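Long-range contacts in glutamine cyclotransferase (Tannerella forsythia, PDB 6QRO), which probably catalyses, as a zinc-dependent type II glutaminyl cyclase, the formation of N-terminal pyroglutamate on peptides: residues 48-54 and 164-168; 61-65 and 92-96. All coordinates share one frame; numbering follows the deposited sequence.

Interaction 1: residues 48-54 and 164-168. With ZN (zinc ion), chain E.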
ATOM      1  N   VAL A  48     -10.505   1.253  10.533  1.00 13.40           N
ATOM      2  CA  VAL A  48     -10.286   0.113  11.433  1.00 13.49           C
ATOM      3  C   VAL A  48     -11.237  -1.022  11.058  1.00 11.79           C
ATOM      4  O   VAL A  48     -12.451  -0.794  10.942  1.00 11.91           O
ATOM      5  CB  VAL A  48     -10.491   0.509  12.907  1.00 12.78           C
ATOM      6  CG1 VAL A  48     -10.350  -0.711  13.812  1.00 11.49           C
ATOM      7  CG2 VAL A  48      -9.510   1.578  13.317  1.00 12.20           C
ATOM      8  N   PRO A  49     -10.740  -2.241  10.833  1.00 10.93           N
ATOM      9  CA  PRO A  49     -11.638  -3.362  10.534  1.00 14.53           C
ATOM     10  C   PRO A  49     -12.720  -3.539  11.601  1.00 13.77           C
ATOM     11  O   PRO A  49     -12.456  -3.459  12.805  1.00 13.74           O
ATOM     12  CB  PRO A  49     -10.683  -4.555  10.469  1.00 13.59           C
ATOM     13  CG  PRO A  49      -9.397  -3.944   9.994  1.00 10.55           C
ATOM     14  CD  PRO A  49      -9.325  -2.605  10.643  1.00 11.11           C
ATOM     15  N   ASN A  50     -13.947  -3.793  11.136  1.00 13.91           N
ATOM     16  CA  ASN A  50     -15.161  -3.961  11.951  1.00 13.39           C
ATOM     17  C   ASN A  50     -15.762  -2.638  12.415  1.00 16.59           C
ATOM     18  O   ASN A  50     -16.460  -2.626  13.433  1.00 18.74           O
ATOM     19  CB  ASN A  50     -14.978  -4.880  13.171  1.00 15.68           C
ATOM     20  CG  ASN A  50     -14.706  -6.331  12.785  1.00 15.60           C
ATOM     21  OD1 ASN A  50     -14.864  -6.710  11.630  1.00 17.20           O
ATOM     22  ND2 ASN A  50     -14.328  -7.152  13.763  1.00 14.47           N
ATOM     23  N   THR A  51     -15.427  -1.507  11.794  1.00 14.62           N
ATOM     24  CA  THR A  51     -16.110  -0.252  12.073  1.00 15.65           C
ATOM     25  C   THR A  51     -16.921   0.161  10.854  1.00 16.25           C
ATOM     26  O   THR A  51     -16.682  -0.308   9.741  1.00 17.12           O
ATOM     27  CB  THR A  51     -15.138   0.881  12.436  1.00 16.73           C
ATOM     28  OG1 THR A  51     -14.266   1.157  11.327  1.00 14.55           O
ATOM     29  CG2 THR A  51     -14.324   0.506  13.657  1.00 11.16           C
ATOM     30  N   GLU A  52     -17.871   1.073  11.065  1.00 18.14           N
ATOM     31  CA  GLU A  52     -18.668   1.565   9.943  1.00 20.41           C
ATOM     32  C   GLU A  52     -17.818   2.400   8.983  1.00 17.81           C
ATOM     33  O   GLU A  52     -18.025   2.346   7.769  1.00 16.28           O
ATOM     34  CB  GLU A  52     -19.875   2.355  10.455  1.00 18.46           C
ATOM     35  CG  GLU A  52     -20.923   2.715   9.387  1.00 27.89           C
ATOM     36  CD  GLU A  52     -21.470   1.515   8.585  1.00 27.99           C
ATOM     37  OE1 GLU A  52     -22.030   1.744   7.488  1.00 22.56           O
ATOM     38  OE2 GLU A  52     -21.359   0.351   9.034  1.00 36.16           O
ATOM     39  N   ALA A  53     -16.887   3.207   9.513  1.00 16.59           N
ATOM     40  CA  ALA A  53     -15.994   3.994   8.660  1.00 13.50           C
ATOM     41  C   ALA A  53     -15.204   3.106   7.707  1.00 15.56           C
ATOM     42  O   ALA A  53     -14.934   3.488   6.565  1.00 15.25           O
ATOM     43  CB  ALA A  53     -15.036   4.819   9.513  1.00 17.41           C
ATOM     44  N   HIS A  54     -14.760   1.951   8.195  1.00 13.64           N
ATOM     45  CA  HIS A  54     -14.118   0.945   7.361  1.00 10.77           C
ATOM     46  C   HIS A  54     -15.063   0.460   6.257  1.00 14.16           C
ATOM     47  O   HIS A  54     -14.661   0.312   5.096  1.00 11.41           O
ATOM     48  CB  HIS A  54     -13.686  -0.189   8.284  1.00 12.37           C
ATOM     49  CG  HIS A  54     -12.813  -1.232   7.665  1.00  9.51           C
ATOM     50  ND1 HIS A  54     -11.442  -1.212   7.791  1.00 10.05           N
ATOM     51  CD2 HIS A  54     -13.111  -2.363   6.988  1.00  9.55           C
ATOM     52  CE1 HIS A  54     -10.928  -2.269   7.189  1.00  9.07           C
ATOM     53  NE2 HIS A  54     -11.921  -2.990   6.704  1.00 13.19           N
ATOM     54  N   ASP A 164      -6.566  -5.488   3.098  1.00 11.62           N
ATOM     55  CA  ASP A 164      -7.155  -5.168   4.387  1.00 14.31           C
ATOM     56  C   ASP A 164      -6.344  -5.778   5.530  1.00 14.83           C
ATOM     57  O   ASP A 164      -5.511  -6.670   5.332  1.00 13.44           O
ATOM     58  CB  ASP A 164      -8.598  -5.678   4.443  1.00 11.18           C
ATOM     59  CG  ASP A 164      -9.462  -4.902   5.413  1.00 13.32           C
ATOM     60  OD1 ASP A 164      -8.921  -4.080   6.189  1.00 10.85           O
ATOM     61  OD2 ASP A 164     -10.687  -5.133   5.399  1.00 14.29           O
ATOM     62  N   ALA A 165      -6.597  -5.264   6.736  1.00 13.47           N
ATOM     63  CA  ALA A 165      -6.147  -5.887   7.986  1.00 14.24           C
ATOM     64  C   ALA A 165      -4.641  -6.137   7.978  1.00 12.79           C
ATOM     65  O   ALA A 165      -4.158  -7.137   8.519  1.00 12.31           O
ATOM     66  CB  ALA A 165      -6.921  -7.181   8.269  1.00 13.21           C
ATOM     67  N   GLU A 166      -3.898  -5.227   7.342  1.00 11.29           N
ATOM     68  CA  GLU A 166      -2.444  -5.281   7.329  1.00 11.48           C
ATOM     69  C   GLU A 166      -1.839  -4.753   8.618  1.00 12.45           C
ATOM     70  O   GLU A 166      -0.777  -5.235   9.032  1.00 14.95           O
ATOM     71  CB  GLU A 166      -1.923  -4.458   6.155  1.00 10.12           C
ATOM     72  CG  GLU A 166      -0.414  -4.286   6.026  1.00 13.01           C
ATOM     73  CD  GLU A 166       0.102  -2.994   6.709  1.00 13.89           C
ATOM     74  OE1 GLU A 166      -0.713  -2.289   7.338  1.00 13.57           O
ATOM     75  OE2 GLU A 166       1.305  -2.666   6.594  1.00 10.18           O
ATOM     76  N   ASP A 167      -2.493  -3.772   9.250  1.00 12.70           N
ATOM     77  CA  ASP A 167      -1.899  -2.937  10.288  1.00 12.81           C
ATOM     78  C   ASP A 167      -2.522  -3.179  11.661  1.00 12.46           C
ATOM     79  O   ASP A 167      -2.554  -2.272  12.499  1.00 12.15           O
ATOM     80  CB  ASP A 167      -2.031  -1.460   9.915  1.00  9.77           C
ATOM     81  CG  ASP A 167      -0.741  -0.706  10.106  1.00 10.76           C
ATOM     82  OD1 ASP A 167       0.279  -1.348  10.395  1.00 14.35           O
ATOM     83  OD2 ASP A 167      -0.722   0.508   9.940  1.00 10.03           O
ATOM     84  N   TYR A 168      -2.991  -4.404  11.911  1.00 12.85           N
ATOM     85  CA  TYR A 168      -3.641  -4.803  13.156  1.00 11.17           C
ATOM     86  C   TYR A 168      -2.728  -5.707  13.969  1.00 12.07           C
ATOM     87  O   TYR A 168      -3.193  -6.545  14.731  1.00 12.08           O
ATOM     88  CB  TYR A 168      -4.952  -5.531  12.852  1.00 11.94           C
ATOM     89  CG  TYR A 168      -6.126  -5.366  13.806  1.00 13.32           C
ATOM     90  CD1 TYR A 168      -6.114  -5.966  15.079  1.00 12.56           C
ATOM     91  CD2 TYR A 168      -7.296  -4.742  13.395  1.00 11.10           C
ATOM     92  CE1 TYR A 168      -7.201  -5.863  15.932  1.00 11.37           C
ATOM     93  CE2 TYR A 168      -8.402  -4.651  14.238  1.00 11.21           C
ATOM     94  CZ  TYR A 168      -8.353  -5.217  15.507  1.00 14.83           C
ATOM     95  OH  TYR A 168      -9.450  -5.125  16.357  1.00 13.67           O
TER
HETATM   96 ZN    ZN E 401       1.288   0.713  10.060  1.00 15.28          ZN
HETATM   97  O   HOH W   1     -11.843  -3.813  15.370  1.00 10.14           O
HETATM   98  O   HOH W   2       2.999   0.456   9.751  1.00 10.45           O
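The imidazole of His54 meets the carboxylate of Asp164 edge to edge, the two planes only 19° apart, while Pro49 CA sits over the centre of one ring face, 3.5 Å above the plane. The second ring, Tyr168, has Pro49 CD near its plane at the edge, 4.0 Å from CD2, and a water in the plane at its phenolic end. That water lies 2.9 Å from Tyr168 OH and donates to Pro49 O, so the proline is held against the tyrosine through its ring and its carbonyl.

His54 places CG anti to its backbone nitrogen (chi1 -171°), which sends the ring toward Asp164. NE2 then donates to Asp164 OD2 over 2.8 Å, arriving on the syn side of the carboxylate. Thr51, just before helix 52-67, N-caps it by accepting from His54 N. Val48 O accepts from Thr51 N, which closes the type II turn, and also from Thr51 OG1, in the carbonyl plane on a lone pair.

Three residues beyond Asp164, Asp167 chelates the zinc ion through both carboxylate oxygens; Asp134 and His288 complete the protein ligands. With ND1 bonded to Arg47 O and NE2 to Asp164, the ring's rotation is fixed and both nitrogens appear to carry a proton, which would favour a charged pair with Asp164. Asp164 OD2 also accepts from Gln90 N, and the two donors would probably stabilise a buried negative charge.

Interaction 2: residues 61-65 and 92-96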
ATOM      1  N   LEU A  61     -13.680   2.741  -2.038  1.00 14.31           N
ATOM      2  CA  LEU A  61     -12.512   2.295  -2.789  1.00 15.05           C
ATOM      3  C   LEU A  61     -12.899   1.420  -3.978  1.00 17.94           C
ATOM      4  O   LEU A  61     -12.463   1.665  -5.105  1.00 18.83           O
ATOM      5  CB  LEU A  61     -11.583   1.529  -1.859  1.00 15.08           C
ATOM      6  CG  LEU A  61     -10.939   2.404  -0.792  1.00 14.75           C
ATOM      7  CD1 LEU A  61     -10.065   1.531   0.096  1.00 11.82           C
ATOM      8  CD2 LEU A  61     -10.132   3.484  -1.484  1.00 11.71           C
ATOM      9  N   ALA A  62     -13.740   0.406  -3.750  1.00 17.30           N
ATOM     10  CA  ALA A  62     -14.172  -0.460  -4.845  1.00 14.82           C
ATOM     11  C   ALA A  62     -14.973   0.308  -5.896  1.00 16.46           C
ATOM     12  O   ALA A  62     -14.798   0.094  -7.103  1.00 16.02           O
ATOM     13  CB  ALA A  62     -14.976  -1.625  -4.288  1.00 15.76           C
ATOM     14  N   GLY A  63     -15.846   1.214  -5.454  1.00 16.34           N
ATOM     15  CA  GLY A  63     -16.626   1.995  -6.397  1.00 18.54           C
ATOM     16  C   GLY A  63     -15.757   2.806  -7.335  1.00 17.65           C
ATOM     17  O   GLY A  63     -16.000   2.837  -8.543  1.00 19.31           O
ATOM     18  N   GLU A  64     -14.704   3.431  -6.799  1.00 17.16           N
ATOM     19  CA  GLU A  64     -13.793   4.225  -7.622  1.00 16.12           C
ATOM     20  C   GLU A  64     -13.048   3.360  -8.621  1.00 15.82           C
ATOM     21  O   GLU A  64     -12.791   3.799  -9.745  1.00 16.35           O
ATOM     22  CB  GLU A  64     -12.794   4.993  -6.751  1.00 16.16           C
ATOM     23  CG  GLU A  64     -13.432   6.178  -6.062  1.00 15.81           C
ATOM     24  CD  GLU A  64     -13.975   7.191  -7.049  1.00 15.81           C
ATOM     25  OE1 GLU A  64     -13.220   7.698  -7.889  1.00 15.73           O
ATOM     26  OE2 GLU A  64     -15.184   7.454  -7.008  1.00 24.64           O
ATOM     27  N   LEU A  65     -12.637   2.156  -8.211  1.00 16.19           N
ATOM     28  CA  LEU A  65     -11.967   1.254  -9.144  1.00 19.30           C
ATOM     29  C   LEU A  65     -12.877   0.917 -10.312  1.00 18.34           C
ATOM     30  O   LEU A  65     -12.429   0.843 -11.464  1.00 16.94           O
ATOM     31  CB  LEU A  65     -11.525  -0.039  -8.450  1.00 17.39           C
ATOM     32  CG  LEU A  65     -10.406   0.052  -7.422  1.00 14.99           C
ATOM     33  CD1 LEU A  65     -10.057  -1.338  -6.924  1.00 10.85           C
ATOM     34  CD2 LEU A  65      -9.208   0.753  -8.024  1.00 11.56           C
ATOM     35  N   ILE A  92      -9.707  -5.739  -1.820  1.00 12.91           N
ATOM     36  CA  ILE A  92     -10.332  -5.076  -2.966  1.00 12.07           C
ATOM     37  C   ILE A  92      -9.384  -5.156  -4.158  1.00 10.31           C
ATOM     38  O   ILE A  92      -8.270  -4.619  -4.117  1.00 10.02           O
ATOM     39  CB  ILE A  92     -10.705  -3.622  -2.635  1.00 10.72           C
ATOM     40  CG1 ILE A  92     -11.585  -3.593  -1.385  1.00 10.10           C
ATOM     41  CG2 ILE A  92     -11.442  -2.984  -3.827  1.00 10.81           C
ATOM     42  CD1 ILE A  92     -11.678  -2.238  -0.706  1.00 11.63           C
ATOM     43  N   VAL A  93      -9.828  -5.833  -5.217  1.00 11.79           N
ATOM     44  CA  VAL A  93      -9.023  -6.067  -6.408  1.00 12.00           C
ATOM     45  C   VAL A  93      -9.689  -5.368  -7.585  1.00 12.00           C
ATOM     46  O   VAL A  93     -10.842  -5.660  -7.929  1.00 11.38           O
ATOM     47  CB  VAL A  93      -8.838  -7.566  -6.714  1.00 14.63           C
ATOM     48  CG1 VAL A  93      -8.026  -7.739  -8.020  1.00 13.43           C
ATOM     49  CG2 VAL A  93      -8.146  -8.275  -5.569  1.00 11.34           C
ATOM     50  N   GLY A  94      -8.940  -4.496  -8.242  1.00 14.82           N
ATOM     51  CA  GLY A  94      -9.401  -3.902  -9.475  1.00 13.17           C
ATOM     52  C   GLY A  94      -8.523  -4.459 -10.564  1.00 11.04           C
ATOM     53  O   GLY A  94      -7.304  -4.248 -10.565  1.00 10.82           O
ATOM     54  N   ALA A  95      -9.123  -5.253 -11.437  1.00  9.01           N
ATOM     55  CA  ALA A  95      -8.410  -5.895 -12.528  1.00 12.19           C
ATOM     56  C   ALA A  95      -8.705  -5.098 -13.787  1.00 12.88           C
ATOM     57  O   ALA A  95      -9.860  -5.011 -14.216  1.00 14.13           O
ATOM     58  CB  ALA A  95      -8.835  -7.352 -12.695  1.00 13.66           C
ATOM     59  N   PHE A  96      -7.664  -4.546 -14.390  1.00 14.21           N
ATOM     60  CA  PHE A  96      -7.811  -3.688 -15.553  1.00 15.96           C
ATOM     61  C   PHE A  96      -7.430  -4.472 -16.796  1.00 19.20           C
ATOM     62  O   PHE A  96      -6.427  -5.192 -16.799  1.00 20.80           O
ATOM     63  CB  PHE A  96      -6.967  -2.421 -15.424  1.00 15.47           C
ATOM     64  CG  PHE A  96      -7.447  -1.469 -14.351  1.00 16.24           C
ATOM     65  CD1 PHE A  96      -7.112  -1.655 -13.021  1.00 13.89           C
ATOM     66  CD2 PHE A  96      -8.239  -0.377 -14.690  1.00 16.05           C
ATOM     67  CE1 PHE A  96      -7.547  -0.767 -12.062  1.00 12.96           C
ATOM     68  CE2 PHE A  96      -8.678   0.505 -13.736  1.00 13.06           C
ATOM     69  CZ  PHE A  96      -8.332   0.305 -12.415  1.00 14.53           C
TER
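Ile92 and Leu65 interlock where helix 52-67 lies against strand 86-96, and the path of Ile92 illustrates how one branched residue can serve several partners. From CB, which points toward the helix, the side chain divides. The CG2 branch, anti to the backbone nitrogen, fits between two residues of the helix, with Ala62 CB at 3.8 Å and Leu65 CD1 at the same 3.8 Å. The other branch runs through CG1, anti to the carbonyl carbon, and extends (chi2 162°) to CD1, which reaches Leu61 CB at 3.9 Å and lies a little farther from Leu61 CD1. Leu61 and Ile92 cross at about a right angle.

The helix and strand segments run almost exactly parallel, 3° apart, with their axes 8.7 Å from each other at closest approach. This is the layering of an alpha/beta fold, in which helices pack on a mixed central sheet; strand 86-96 lies between the edge strand 71-80 and strand 157-163, and is antiparallel to both.

One turn beyond Leu61, Leu65 directs CD1 onto the backbone at Gly94, 3.6 Å from its N. Because Gly94 has no side chain, the methyl packs directly on its backbone N and CA. The aromatic ring of Phe96 leans back toward the helix end, its CZ 4.2 Å from Leu65 O in an oblique approach and 4.5 Å from Leu65 CD2. Leu65 also touches Phe162 and Val72 on the two flanking strands, while Leu61 packs against Val139 and Leu143 of helix 132-151.

In the fold
Helix 52-67 contributes to both contacts: its N-terminal turn takes part in interaction 1, and its later turns lie on the sheet in interaction 2. The centres of the two are 17 Å apart and their nearest atoms about 6 Å, so they do not touch directly. Trp110 touches both, meeting the ring of His54 in the first and the side chains of Leu61 and Ile92 in the second. Along the chain, both segments of interaction 2 fall between residues 54 and 164. Only interaction 1 holds a zinc ligand, Asp167; the apolar packing of 61-65 on 92-96 takes no part in the metal site.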